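Local coordinates for glycosyl hydrolase BlGH5_18 (Bifidobacterium longum subsp. infantis, PDB 7LQX), which is a subfamily 18 member of glycoside hydrolase family 5 that probably hydrolyses glycosidic bonds during bacterial breakdown of N-glycans, at residues Y256-S261 with R270-Q275; R262-N267 with V367-D372; Q302-W307 with G361-A366; T404-A409 with E415-L420. All coordinates share one frame; numbering follows the deposited sequence. Where two conformers were deposited one is given.

Interaction 1. Residues Y256-S261 with R270-Q275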
loop_
_atom_site.group_PDB
_atom_site.type_symbol
_atom_site.label_atom_id
_atom_site.label_comp_id
_atom_site.label_asym_id
_atom_site.label_seq_id
_atom_site.Cartn_x
_atom_site.Cartn_y
_atom_site.Cartn_z
ATOM N N TYR A 256 -14.750 -1.872 -32.711
ATOM C CA TYR A 256 -16.061 -1.532 -32.177
ATOM C C TYR A 256 -15.962 -0.447 -31.117
ATOM O O TYR A 256 -16.715 0.529 -31.151
ATOM C CB TYR A 256 -16.733 -2.775 -31.598
ATOM C CG TYR A 256 -17.999 -2.444 -30.839
ATOM C CD1 TYR A 256 -19.133 -1.999 -31.507
ATOM C CD2 TYR A 256 -18.048 -2.542 -29.463
ATOM C CE1 TYR A 256 -20.281 -1.688 -30.829
ATOM C CE2 TYR A 256 -19.203 -2.237 -28.767
ATOM C CZ TYR A 256 -20.318 -1.802 -29.463
ATOM O OH TYR A 256 -21.478 -1.494 -28.792
ATOM N N LEU A 257 -15.053 -0.599 -30.154
ATOM C CA LEU A 257 -14.931 0.422 -29.123
ATOM C C LEU A 257 -14.522 1.760 -29.722
ATOM O O LEU A 257 -14.981 2.819 -29.277
ATOM C CB LEU A 257 -13.937 -0.010 -28.048
ATOM C CG LEU A 257 -14.512 -0.954 -26.996
ATOM C CD1 LEU A 257 -13.500 -1.229 -25.884
ATOM C CD2 LEU A 257 -15.820 -0.424 -26.401
ATOM N N ALA A 258 -13.644 1.741 -30.719
ATOM C CA ALA A 258 -13.257 2.992 -31.359
ATOM C C ALA A 258 -14.467 3.679 -31.988
ATOM O O ALA A 258 -14.685 4.881 -31.794
ATOM C CB ALA A 258 -12.171 2.737 -32.404
ATOM N N GLU A 259 -15.279 2.923 -32.730
ATOM C CA GLU A 259 -16.464 3.505 -33.359
ATOM C C GLU A 259 -17.498 3.923 -32.322
ATOM O O GLU A 259 -18.146 4.964 -32.470
ATOM C CB GLU A 259 -17.077 2.518 -34.350
ATOM C CG GLU A 259 -16.203 2.235 -35.568
ATOM C CD GLU A 259 -15.818 3.489 -36.335
ATOM O OE1 GLU A 259 -16.562 4.492 -36.282
ATOM O OE2 GLU A 259 -14.767 3.474 -36.997
ATOM N N LEU A 260 -17.673 3.125 -31.269
ATOM C CA LEU A 260 -18.595 3.498 -30.205
ATOM C C LEU A 260 -18.202 4.841 -29.614
ATOM O O LEU A 260 -19.057 5.704 -29.387
ATOM C CB LEU A 260 -18.611 2.402 -29.142
ATOM C CG LEU A 260 -19.537 2.621 -27.952
ATOM C CD1 LEU A 260 -20.988 2.703 -28.363
ATOM C CD2 LEU A 260 -19.337 1.484 -26.952
ATOM N N SER A 261 -16.910 5.048 -29.368
ATOM C CA SER A 261 -16.482 6.304 -28.771
ATOM C C SER A 261 -16.792 7.484 -29.679
ATOM O O SER A 261 -17.150 8.561 -29.195
ATOM C CB SER A 261 -14.996 6.236 -28.414
ATOM O OG SER A 261 -14.138 6.366 -29.538
ATOM N N ARG A 270 -11.630 14.164 -33.421
ATOM C CA ARG A 270 -10.946 13.747 -32.204
ATOM C C ARG A 270 -10.183 12.445 -32.426
ATOM O O ARG A 270 -10.761 11.467 -32.921
ATOM C CB ARG A 270 -11.961 13.553 -31.088
ATOM C CG ARG A 270 -11.323 13.092 -29.789
ATOM C CD ARG A 270 -12.379 12.958 -28.735
ATOM N NE ARG A 270 -11.941 12.486 -27.419
ATOM C CZ ARG A 270 -11.509 13.268 -26.434
ATOM N NH1 ARG A 270 -11.369 14.570 -26.629
ATOM N NH2 ARG A 270 -11.193 12.733 -25.256
ATOM N N PRO A 271 -8.900 12.385 -32.073
ATOM C CA PRO A 271 -8.166 11.121 -32.205
ATOM C C PRO A 271 -8.641 10.085 -31.201
ATOM O O PRO A 271 -8.997 10.405 -30.065
ATOM C CB PRO A 271 -6.705 11.517 -31.931
ATOM C CG PRO A 271 -6.661 13.021 -32.098
ATOM C CD PRO A 271 -8.018 13.482 -31.640
ATOM N N VAL A 272 -8.631 8.832 -31.645
ATOM C CA VAL A 272 -8.877 7.671 -30.801
ATOM C C VAL A 272 -7.556 6.931 -30.630
ATOM O O VAL A 272 -6.968 6.461 -31.609
ATOM C CB VAL A 272 -9.929 6.740 -31.420
ATOM C CG1 VAL A 272 -10.108 5.516 -30.542
ATOM C CG2 VAL A 272 -11.247 7.462 -31.596
ATOM N N TRP A 273 -7.096 6.797 -29.390
ATOM C CA TRP A 273 -5.883 6.050 -29.079
ATOM C C TRP A 273 -6.295 4.692 -28.518
ATOM O O TRP A 273 -6.886 4.620 -27.441
ATOM C CB TRP A 273 -5.047 6.832 -28.066
ATOM C CG TRP A 273 -3.729 6.193 -27.746
ATOM C CD1 TRP A 273 -3.177 5.113 -28.358
ATOM C CD2 TRP A 273 -2.791 6.606 -26.743
ATOM N NE1 TRP A 273 -1.962 4.808 -27.793
ATOM C CE2 TRP A 273 -1.694 5.723 -26.809
ATOM C CE3 TRP A 273 -2.766 7.641 -25.808
ATOM C CZ2 TRP A 273 -0.594 5.835 -25.964
ATOM C CZ3 TRP A 273 -1.672 7.761 -24.982
ATOM C CH2 TRP A 273 -0.599 6.859 -25.059
ATOM N N LEU A 274 -6.017 3.632 -29.272
ATOM C CA LEU A 274 -6.091 2.266 -28.756
ATOM C C LEU A 274 -4.886 2.108 -27.836
ATOM O O LEU A 274 -3.826 1.605 -28.219
ATOM C CB LEU A 274 -6.069 1.287 -29.909
ATOM C CG LEU A 274 -6.364 -0.163 -29.559
ATOM C CD1 LEU A 274 -7.612 -0.328 -28.723
ATOM C CD2 LEU A 274 -6.488 -0.946 -30.867
ATOM N N GLN A 275 -5.057 2.605 -26.606
ATOM C CA GLN A 275 -3.960 2.744 -25.654
ATOM C C GLN A 275 -3.592 1.425 -25.001
ATOM O O GLN A 275 -2.458 1.283 -24.528
ATOM C CB GLN A 275 -4.361 3.811 -24.625
ATOM C CG GLN A 275 -3.272 4.191 -23.647
ATOM C CD GLN A 275 -3.730 5.187 -22.597
ATOM O OE1 GLN A 275 -3.177 6.292 -22.474
ATOM N NE2 GLN A 275 -4.727 4.818 -21.846
#
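Val272 sets CG1 anti to its backbone N and CG2 beside that N, spreading two methyls toward the helix, where Ala258 and Ser261 wait one turn apart. CG1 takes the alanine: it lies 3.9 Å from Ala258 CB and almost as near to the CA behind it. CG2 takes the serine, touching Ser261 OG at 3.7 Å. That hydroxyl stands between its own backbone N and carbonyl carbon (chi1 76°), a rotation that folds it back along the helix to give a 2.8 Å hydrogen bond to Ala258 O. The bond meets the carbonyl at 128°, with the donor tilted 25° from the carbonyl plane. It satisfies the buried hydroxyl within its own helix, while its flank packs on a methyl. With an alanine in place of Ser261, Ala258 O would probably lose this extra donor and a small gap would open beside Val272 CG2. The small residues let the backbones come close, Ala258 CA and Val272 CA being 6.4 Å apart. Ile231 of the neighbouring strand also touches Val272. Helix 248-264 crossing from strand 229-233 to the parallel strand 272-277 is a beta-alpha-beta crossover of the (beta/alpha)8 barrel characteristic of GH5 enzymes.

Interaction 2. Residues R262-N267 with V367-D372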
loop_
_atom_site.group_PDB
_atom_site.type_symbol
_atom_site.label_atom_id
_atom_site.label_comp_id
_atom_site.label_asym_id
_atom_site.label_seq_id
_atom_site.Cartn_x
_atom_site.Cartn_y
_atom_site.Cartn_z
ATOM N N ARG A 262 -16.700 7.293 -30.993
ATOM C CA ARG A 262 -16.978 8.378 -31.924
ATOM C C ARG A 262 -18.412 8.871 -31.822
ATOM O O ARG A 262 -18.686 10.036 -32.137
ATOM C CB ARG A 262 -16.694 7.929 -33.353
ATOM C CG ARG A 262 -15.222 7.751 -33.677
ATOM C CD ARG A 262 -15.086 7.250 -35.095
ATOM N NE ARG A 262 -15.427 8.271 -36.087
ATOM C CZ ARG A 262 -15.747 8.015 -37.352
ATOM N NH1 ARG A 262 -15.852 6.768 -37.780
ATOM N NH2 ARG A 262 -15.980 9.018 -38.188
ATOM N N ALA A 263 -19.345 8.007 -31.428
ATOM C CA ALA A 263 -20.723 8.455 -31.281
ATOM C C ALA A 263 -20.820 9.631 -30.321
ATOM O O ALA A 263 -21.686 10.499 -30.482
ATOM C CB ALA A 263 -21.586 7.306 -30.761
ATOM N N PHE A 264 -19.952 9.669 -29.307
ATOM C CA PHE A 264 -20.052 10.637 -28.222
ATOM C C PHE A 264 -19.096 11.811 -28.351
ATOM O O PHE A 264 -19.225 12.770 -27.583
ATOM C CB PHE A 264 -19.870 9.910 -26.872
ATOM C CG PHE A 264 -20.792 8.742 -26.731
ATOM C CD1 PHE A 264 -22.118 8.926 -26.396
ATOM C CD2 PHE A 264 -20.353 7.459 -27.020
ATOM C CE1 PHE A 264 -22.979 7.851 -26.325
ATOM C CE2 PHE A 264 -21.208 6.395 -26.957
ATOM C CZ PHE A 264 -22.518 6.584 -26.613
ATOM N N ALA A 265 -18.134 11.755 -29.263
ATOM C CA ALA A 265 -17.174 12.838 -29.431
ATOM C C ALA A 265 -17.843 13.990 -30.165
ATOM O O ALA A 265 -18.324 13.813 -31.288
ATOM C CB ALA A 265 -15.983 12.342 -30.245
ATOM N N ARG A 266 -17.867 15.168 -29.547
ATOM C CA ARG A 266 -18.439 16.323 -30.228
ATOM C C ARG A 266 -17.529 16.829 -31.341
ATOM O O ARG A 266 -18.009 17.465 -32.286
ATOM C CB ARG A 266 -18.719 17.440 -29.224
ATOM C CG ARG A 266 -19.717 17.055 -28.148
ATOM C CD ARG A 266 -20.103 18.239 -27.278
ATOM N NE ARG A 266 -18.993 18.767 -26.490
ATOM C CZ ARG A 266 -18.669 18.343 -25.270
ATOM N NH1 ARG A 266 -19.367 17.380 -24.688
ATOM N NH2 ARG A 266 -17.648 18.890 -24.629
ATOM N N ASN A 267 -16.230 16.581 -31.247
ATOM C CA ASN A 267 -15.286 16.991 -32.277
ATOM C C ASN A 267 -15.122 15.824 -33.239
ATOM O O ASN A 267 -14.568 14.786 -32.843
ATOM C CB ASN A 267 -13.950 17.339 -31.636
ATOM C CG ASN A 267 -12.821 17.482 -32.647
ATOM O OD1 ASN A 267 -13.051 17.625 -33.847
ATOM N ND2 ASN A 267 -11.586 17.434 -32.156
ATOM N N VAL A 367 -25.463 2.460 -36.420
ATOM C CA VAL A 367 -26.439 2.067 -35.412
ATOM C C VAL A 367 -26.678 3.263 -34.497
ATOM O O VAL A 367 -25.725 3.941 -34.086
ATOM C CB VAL A 367 -25.958 0.840 -34.621
ATOM C CG1 VAL A 367 -27.028 0.413 -33.629
ATOM C CG2 VAL A 367 -25.615 -0.318 -35.564
ATOM N N VAL A 368 -27.950 3.523 -34.199
ATOM C CA VAL A 368 -28.361 4.690 -33.426
ATOM C C VAL A 368 -28.508 4.323 -31.955
ATOM O O VAL A 368 -29.228 3.383 -31.603
ATOM C CB VAL A 368 -29.683 5.260 -33.975
ATOM C CG1 VAL A 368 -30.111 6.448 -33.150
ATOM C CG2 VAL A 368 -29.535 5.646 -35.436
ATOM N N ILE A 369 -27.866 5.108 -31.097
ATOM C CA ILE A 369 -27.912 4.946 -29.648
ATOM C C ILE A 369 -28.735 6.091 -29.070
ATOM O O ILE A 369 -28.333 7.257 -29.161
ATOM C CB ILE A 369 -26.494 4.962 -29.055
ATOM C CG1 ILE A 369 -25.641 3.830 -29.621
ATOM C CG2 ILE A 369 -26.540 4.850 -27.541
ATOM C CD1 ILE A 369 -24.158 3.933 -29.279
ATOM N N GLU A 370 -29.874 5.761 -28.460
ATOM C CA GLU A 370 -30.683 6.767 -27.785
ATOM C C GLU A 370 -29.943 7.287 -26.560
ATOM O O GLU A 370 -29.432 6.505 -25.750
ATOM C CB GLU A 370 -32.022 6.169 -27.355
ATOM C CG GLU A 370 -32.981 5.919 -28.499
ATOM C CD GLU A 370 -33.505 7.203 -29.124
ATOM O OE1 GLU A 370 -33.668 8.212 -28.402
ATOM O OE2 GLU A 370 -33.756 7.206 -30.346
ATOM N N VAL A 371 -29.906 8.609 -26.413
ATOM C CA VAL A 371 -29.141 9.239 -25.346
ATOM C C VAL A 371 -30.048 10.065 -24.443
ATOM O O VAL A 371 -31.136 10.501 -24.836
ATOM C CB VAL A 371 -27.962 10.080 -25.879
ATOM C CG1 VAL A 371 -26.922 9.180 -26.519
ATOM C CG2 VAL A 371 -28.431 11.133 -26.869
ATOM N N ASP A 372 -29.577 10.256 -23.206
ATOM C CA ASP A 372 -30.273 11.038 -22.190
ATOM C C ASP A 372 -29.944 12.516 -22.374
ATOM O O ASP A 372 -29.315 12.920 -23.356
ATOM C CB ASP A 372 -29.942 10.519 -20.786
ATOM C CG ASP A 372 -28.475 10.733 -20.378
ATOM O OD1 ASP A 372 -27.768 11.557 -20.992
ATOM O OD2 ASP A 372 -28.021 10.064 -19.425
#
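Phe264, near the end of helix 248-264, reaches across to Ile369 and Val371 with the far end of its ring. From CB the side chain leaves with CG beside the backbone N, anti to the carbonyl carbon (chi1 -53°), which carries the ring out toward the strand. Over one face, offset toward the rim, sits CB of the preceding Ala263, 3.9 Å above the plane. Farther along, at the ring edge, CE1 lies 4.2 Å from Val371 CG1, a methyl near the ring plane, and the two side chains slide past each other in opposite directions. At the tip, CZ meets Ile369 CD1 at 4.1 Å, and here the side chains cross at about a right angle. Ile369 gets there because CG1 runs beside its backbone N and chi2 is extended (169°), pushing CD1 forward; the same methyl also brushes Ala263 CB at 4.5 Å. Around the ring, Pro219 and Ala223 of helix 219-224 and the loop residue Pro377 add further packing, and Asn224 ND2 donates a hydrogen bond to Phe264 O. The contact thus links a barrel helix to the end of strand 365-369 of the small C-terminal sheet and the loop just after it. No hydrogen bond or charge pair joins the two segments; one methyl meets the ring edge and another meets CZ at ordinary van der Waals spacing, so the attraction is probably dispersive and hydrophobic, resting on fit of shape and not on directed bonds.

Interaction 3. Residues Q302-W307 with G361-A366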
loop_
_atom_site.group_PDB
_atom_site.type_symbol
_atom_site.label_atom_id
_atom_site.label_comp_id
_atom_site.label_asym_id
_atom_site.label_seq_id
_atom_site.Cartn_x
_atom_site.Cartn_y
_atom_site.Cartn_z
ATOM N N GLN A 302 -9.676 0.303 -39.712
ATOM C CA GLN A 302 -10.828 0.757 -40.481
ATOM C C GLN A 302 -11.460 1.998 -39.877
ATOM O O GLN A 302 -12.285 2.641 -40.535
ATOM C CB GLN A 302 -11.860 -0.359 -40.592
ATOM C CG GLN A 302 -11.363 -1.524 -41.421
ATOM C CD GLN A 302 -12.247 -2.742 -41.324
ATOM O OE1 GLN A 302 -13.381 -2.670 -40.854
ATOM N NE2 GLN A 302 -11.730 -3.880 -41.771
ATOM N N CYS A 303 -11.084 2.355 -38.659
ATOM C CA CYS A 303 -11.611 3.554 -38.031
ATOM C C CYS A 303 -10.838 4.773 -38.508
ATOM O O CYS A 303 -9.626 4.856 -38.284
ATOM C CB CYS A 303 -11.478 3.452 -36.524
ATOM S SG CYS A 303 -12.087 4.925 -35.667
ATOM N N PRO A 304 -11.487 5.737 -39.166
ATOM C CA PRO A 304 -10.739 6.889 -39.685
ATOM C C PRO A 304 -10.067 7.723 -38.618
ATOM O O PRO A 304 -9.136 8.467 -38.943
ATOM C CB PRO A 304 -11.803 7.705 -40.436
ATOM C CG PRO A 304 -13.095 7.263 -39.873
ATOM C CD PRO A 304 -12.922 5.817 -39.478
ATOM N N ASN A 305 -10.513 7.638 -37.366
ATOM C CA ASN A 305 -9.974 8.445 -36.281
ATOM C C ASN A 305 -8.907 7.714 -35.475
ATOM O O ASN A 305 -8.434 8.253 -34.473
ATOM C CB ASN A 305 -11.093 8.889 -35.341
ATOM C CG ASN A 305 -12.048 9.861 -35.994
ATOM O OD1 ASN A 305 -12.712 9.531 -36.969
ATOM N ND2 ASN A 305 -12.126 11.065 -35.451
ATOM N N LEU A 306 -8.521 6.506 -35.873
ATOM C CA LEU A 306 -7.529 5.766 -35.100
ATOM C C LEU A 306 -6.170 6.456 -35.196
ATOM O O LEU A 306 -5.578 6.547 -36.273
ATOM C CB LEU A 306 -7.435 4.324 -35.584
ATOM C CG LEU A 306 -6.511 3.453 -34.716
ATOM C CD1 LEU A 306 -7.007 3.340 -33.281
ATOM C CD2 LEU A 306 -6.337 2.068 -35.323
ATOM N N TRP A 307 -5.655 6.891 -34.050
ATOM C CA TRP A 307 -4.420 7.657 -33.966
ATOM C C TRP A 307 -3.217 6.778 -33.688
ATOM O O TRP A 307 -2.104 7.107 -34.110
ATOM C CB TRP A 307 -4.585 8.675 -32.831
ATOM C CG TRP A 307 -3.374 9.440 -32.418
ATOM C CD1 TRP A 307 -2.984 10.661 -32.877
ATOM C CD2 TRP A 307 -2.431 9.075 -31.405
ATOM N NE1 TRP A 307 -1.838 11.065 -32.239
ATOM C CE2 TRP A 307 -1.478 10.109 -31.330
ATOM C CE3 TRP A 307 -2.291 7.970 -30.567
ATOM C CZ2 TRP A 307 -0.405 10.070 -30.450
ATOM C CZ3 TRP A 307 -1.224 7.938 -29.696
ATOM C CH2 TRP A 307 -0.298 8.976 -29.641
ATOM N N GLY A 361 -11.401 6.059 -44.855
ATOM C CA GLY A 361 -12.417 7.043 -45.164
ATOM C C GLY A 361 -13.664 6.855 -44.333
ATOM O O GLY A 361 -13.622 6.322 -43.217
ATOM N N GLY A 362 -14.798 7.256 -44.909
ATOM C CA GLY A 362 -16.044 7.364 -44.184
ATOM C C GLY A 362 -16.750 6.043 -43.961
ATOM O O GLY A 362 -16.273 4.967 -44.320
ATOM N N ASN A 363 -17.930 6.148 -43.350
ATOM C CA ASN A 363 -18.715 5.008 -42.903
ATOM C C ASN A 363 -20.109 5.117 -43.486
ATOM O O ASN A 363 -20.754 6.158 -43.347
ATOM C CB ASN A 363 -18.835 5.041 -41.385
ATOM C CG ASN A 363 -17.517 4.819 -40.709
ATOM O OD1 ASN A 363 -16.770 5.759 -40.431
ATOM N ND2 ASN A 363 -17.212 3.559 -40.432
ATOM N N ASP A 364 -20.584 4.033 -44.097
ATOM C CA ASP A 364 -21.836 4.082 -44.834
ATOM C C ASP A 364 -23.063 3.939 -43.948
ATOM O O ASP A 364 -24.134 4.450 -44.306
ATOM C CB ASP A 364 -21.865 2.940 -45.854
ATOM C CG ASP A 364 -20.796 3.074 -46.911
ATOM O OD1 ASP A 364 -20.743 4.135 -47.569
ATOM O OD2 ASP A 364 -20.012 2.117 -47.085
ATOM N N ALA A 365 -22.946 3.225 -42.836
ATOM C CA ALA A 365 -24.085 2.887 -42.005
ATOM C C ALA A 365 -23.771 3.233 -40.562
ATOM O O ALA A 365 -22.608 3.310 -40.160
ATOM C CB ALA A 365 -24.415 1.394 -42.101
ATOM N N ALA A 366 -24.824 3.437 -39.777
ATOM C CA ALA A 366 -24.641 3.642 -38.351
ATOM C C ALA A 366 -25.798 3.045 -37.567
ATOM O O ALA A 366 -26.954 3.104 -38.001
ATOM C CB ALA A 366 -24.489 5.123 -37.984
HETATM O O HOH W 1 -14.827 2.227 -39.375
#
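Two oxygens of segment 361-366 meet the Pro304 ring from different sides. Gly361 O comes over one face, displaced toward the rim, 3.5 Å from Pro304 CG and only slightly farther from CB and CD. The side chain of Asn363 crosses the ring obliquely and brings OD1 to the CG-CD edge, close to the ring plane and 4.0 Å from Pro304 CD. The amide has stronger partners elsewhere: OD1 accepts from Arg262 NH1, and ND2 donates to Arg402 O. A water completes the link, donating to Gln302 O at 2.8 Å and accepting from Asn363 ND2 at 2.9 Å. Pro304 is the second residue of a type I beta turn from Cys303 to Leu306, closed by Leu306 N to Cys303 O at 3.1 Å; its phi of -62° suits that place. Replacing Pro304 by a glycine would take away the ring that Gly361 O and Asn363 rest on and would probably leave the turn freer to flex. Arg402 NH2 bonds both Gln302 O and Gly361 O, tying the two segments from outside. The direct touch is therefore carbon against oxygen without a hydrogen bond of its own, and the polar hold comes through the water and Arg402.

Interaction 4. Residues T404-A409 with E415-L420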
loop_
_atom_site.group_PDB
_atom_site.type_symbol
_atom_site.label_atom_id
_atom_site.label_comp_id
_atom_site.label_asym_id
_atom_site.label_seq_id
_atom_site.Cartn_x
_atom_site.Cartn_y
_atom_site.Cartn_z
ATOM N N THR A 404 -20.518 2.724 -38.280
ATOM C CA THR A 404 -20.145 3.443 -37.073
ATOM C C THR A 404 -21.347 3.432 -36.130
ATOM O O THR A 404 -22.330 2.727 -36.350
ATOM C CB THR A 404 -19.611 4.832 -37.418
ATOM O OG1 THR A 404 -19.071 5.446 -36.241
ATOM C CG2 THR A 404 -20.695 5.737 -38.012
ATOM N N LEU A 405 -21.241 4.201 -35.057
ATOM C CA LEU A 405 -22.334 4.401 -34.118
ATOM C C LEU A 405 -22.588 5.891 -33.999
ATOM O O LEU A 405 -21.645 6.681 -33.978
ATOM C CB LEU A 405 -22.015 3.808 -32.747
ATOM C CG LEU A 405 -21.943 2.278 -32.892
ATOM C CD1 LEU A 405 -20.528 1.759 -32.681
ATOM C CD2 LEU A 405 -22.960 1.542 -32.032
ATOM N N VAL A 406 -23.859 6.266 -33.912
ATOM C CA VAL A 406 -24.227 7.660 -33.719
ATOM C C VAL A 406 -25.275 7.735 -32.618
ATOM O O VAL A 406 -25.992 6.771 -32.341
ATOM C CB VAL A 406 -24.757 8.330 -35.004
ATOM C CG1 VAL A 406 -23.712 8.292 -36.103
ATOM C CG2 VAL A 406 -26.053 7.682 -35.456
ATOM N N THR A 407 -25.354 8.899 -31.978
ATOM C CA THR A 407 -26.429 9.109 -31.029
ATOM C C THR A 407 -27.717 9.492 -31.757
ATOM O O THR A 407 -27.723 9.877 -32.933
ATOM C CB THR A 407 -26.093 10.230 -30.047
ATOM O OG1 THR A 407 -26.103 11.478 -30.749
ATOM C CG2 THR A 407 -24.743 9.991 -29.383
ATOM N N SER A 408 -28.818 9.421 -31.005
ATOM C CA SER A 408 -30.112 9.854 -31.525
ATOM C C SER A 408 -30.103 11.315 -31.967
ATOM O O SER A 408 -30.800 11.669 -32.919
ATOM C CB SER A 408 -31.195 9.583 -30.477
ATOM O OG SER A 408 -30.781 9.990 -29.183
ATOM N N ALA A 409 -29.324 12.174 -31.308
ATOM C CA ALA A 409 -29.206 13.559 -31.752
ATOM C C ALA A 409 -28.485 13.657 -33.093
ATOM O O ALA A 409 -28.947 14.342 -34.010
ATOM C CB ALA A 409 -28.491 14.384 -30.680
ATOM N N GLU A 415 -26.228 17.224 -41.630
ATOM C CA GLU A 415 -24.874 17.693 -41.896
ATOM C C GLU A 415 -23.844 16.839 -41.172
ATOM O O GLU A 415 -22.801 16.496 -41.743
ATOM C CB GLU A 415 -24.736 19.157 -41.481
ATOM C CG GLU A 415 -23.466 19.828 -41.976
ATOM C CD GLU A 415 -23.353 19.837 -43.491
ATOM O OE1 GLU A 415 -22.213 19.794 -43.997
ATOM O OE2 GLU A 415 -24.398 19.876 -44.175
ATOM N N ALA A 416 -24.101 16.502 -39.911
ATOM C CA ALA A 416 -23.177 15.624 -39.204
ATOM C C ALA A 416 -23.088 14.265 -39.885
ATOM O O ALA A 416 -21.999 13.695 -40.005
ATOM C CB ALA A 416 -23.592 15.472 -37.742
ATOM N N LEU A 417 -24.224 13.723 -40.329
ATOM C CA LEU A 417 -24.218 12.437 -41.018
ATOM C C LEU A 417 -23.455 12.522 -42.334
ATOM O O LEU A 417 -22.705 11.604 -42.691
ATOM C CB LEU A 417 -25.655 11.962 -41.231
ATOM C CG LEU A 417 -26.426 11.630 -39.948
ATOM C CD1 LEU A 417 -27.921 11.428 -40.258
ATOM C CD2 LEU A 417 -25.842 10.413 -39.244
ATOM N N ARG A 418 -23.634 13.615 -43.076
ATOM C CA ARG A 418 -22.874 13.802 -44.307
ATOM C C ARG A 418 -21.373 13.811 -44.034
ATOM O O ARG A 418 -20.599 13.197 -44.777
ATOM C CB ARG A 418 -23.321 15.093 -44.986
ATOM C CG ARG A 418 -22.600 15.429 -46.268
ATOM C CD ARG A 418 -23.245 16.666 -46.873
ATOM N NE ARG A 418 -24.659 16.424 -47.174
ATOM C CZ ARG A 418 -25.612 17.352 -47.168
ATOM N NH1 ARG A 418 -25.324 18.612 -46.868
ATOM N NH2 ARG A 418 -26.863 17.017 -47.457
ATOM N N ARG A 419 -20.941 14.499 -42.976
ATOM C CA ARG A 419 -19.518 14.517 -42.635
ATOM C C ARG A 419 -19.001 13.110 -42.352
ATOM O O ARG A 419 -17.869 12.775 -42.720
ATOM C CB ARG A 419 -19.265 15.466 -41.457
ATOM C CG ARG A 419 -18.006 15.196 -40.626
ATOM C CD ARG A 419 -16.706 15.463 -41.378
ATOM N NE ARG A 419 -15.533 15.216 -40.537
ATOM C CZ ARG A 419 -14.978 14.021 -40.349
ATOM N NH1 ARG A 419 -15.486 12.947 -40.940
ATOM N NH2 ARG A 419 -13.912 13.899 -39.565
ATOM N N LEU A 420 -19.808 12.273 -41.693
ATOM C CA LEU A 420 -19.391 10.904 -41.411
ATOM C C LEU A 420 -19.453 10.014 -42.642
ATOM O O LEU A 420 -18.792 8.969 -42.670
ATOM C CB LEU A 420 -20.302 10.288 -40.353
ATOM C CG LEU A 420 -20.272 10.906 -38.963
ATOM C CD1 LEU A 420 -21.442 10.397 -38.148
ATOM C CD2 LEU A 420 -18.964 10.560 -38.280
#
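The strand-helix unit 403-407 and 414-420 belongs to the small parallel three-stranded sheet that follows the barrel, and Val406 is where strand and helix meet. Its CG1, beside the backbone N and anti to the carbonyl carbon (chi1 -60°), faces the helix and touches two leucines one turn apart. The nearer is Leu420: its CD1 lies 3.7 Å from Val406 CG1, the two side chains sliding past each other in opposite directions. Leu417 stands farther off, with CD2 4.3 Å from the same methyl. Both leucines carry CG beside their backbone N and extend chi2 (169° for Leu417, 167° for Leu420), which sends the branched ends toward the strand. In the chain the helix connects strand 403-407 to strand 424-426, passing over the central strand 365-369, a beta-alpha-beta crossover between parallel strands. Leu405 points away from this helix; it packs instead on Ile389 and Trp393 of helix 388-399, while Leu420 also reaches Arg262 of the barrel helix. Within helix 414-420, Arg419 N bonds Glu415 O at 3.0 Å, and Ala416 N is bonded to Asp413 OD1 at the helix start. On the exposed side, Arg418 NH1 forms a 3.1 Å salt bridge with Glu415 OE2, three residues back. Arg419 NH2 pairs with Asp269 OD1, a charge link to the connection that leads into barrel strand 272-277.

How the interactions relate
Interaction 1 is the core contact, buried between a barrel strand and its helix; the other three lie farther out, partly buried. Interactions 1 and 2 share helix 248-264, its middle facing the barrel strand and its end facing the C-terminal sheet. Interactions 2 and 3 flank strand 365-369, at its end and in the loop before it, and interaction 4 uses its neighbour 403-407. Chemistry follows place: interactions 2 and 4 are methyl and ring packing, interaction 1 adds a serine satisfied within its helix, and interaction 3, between a turn and a loop, leans on a water and on Arg402. Polar ties such as Arg262 to Asn363 and Glu259 to Thr404 join barrel and C-terminal sheet.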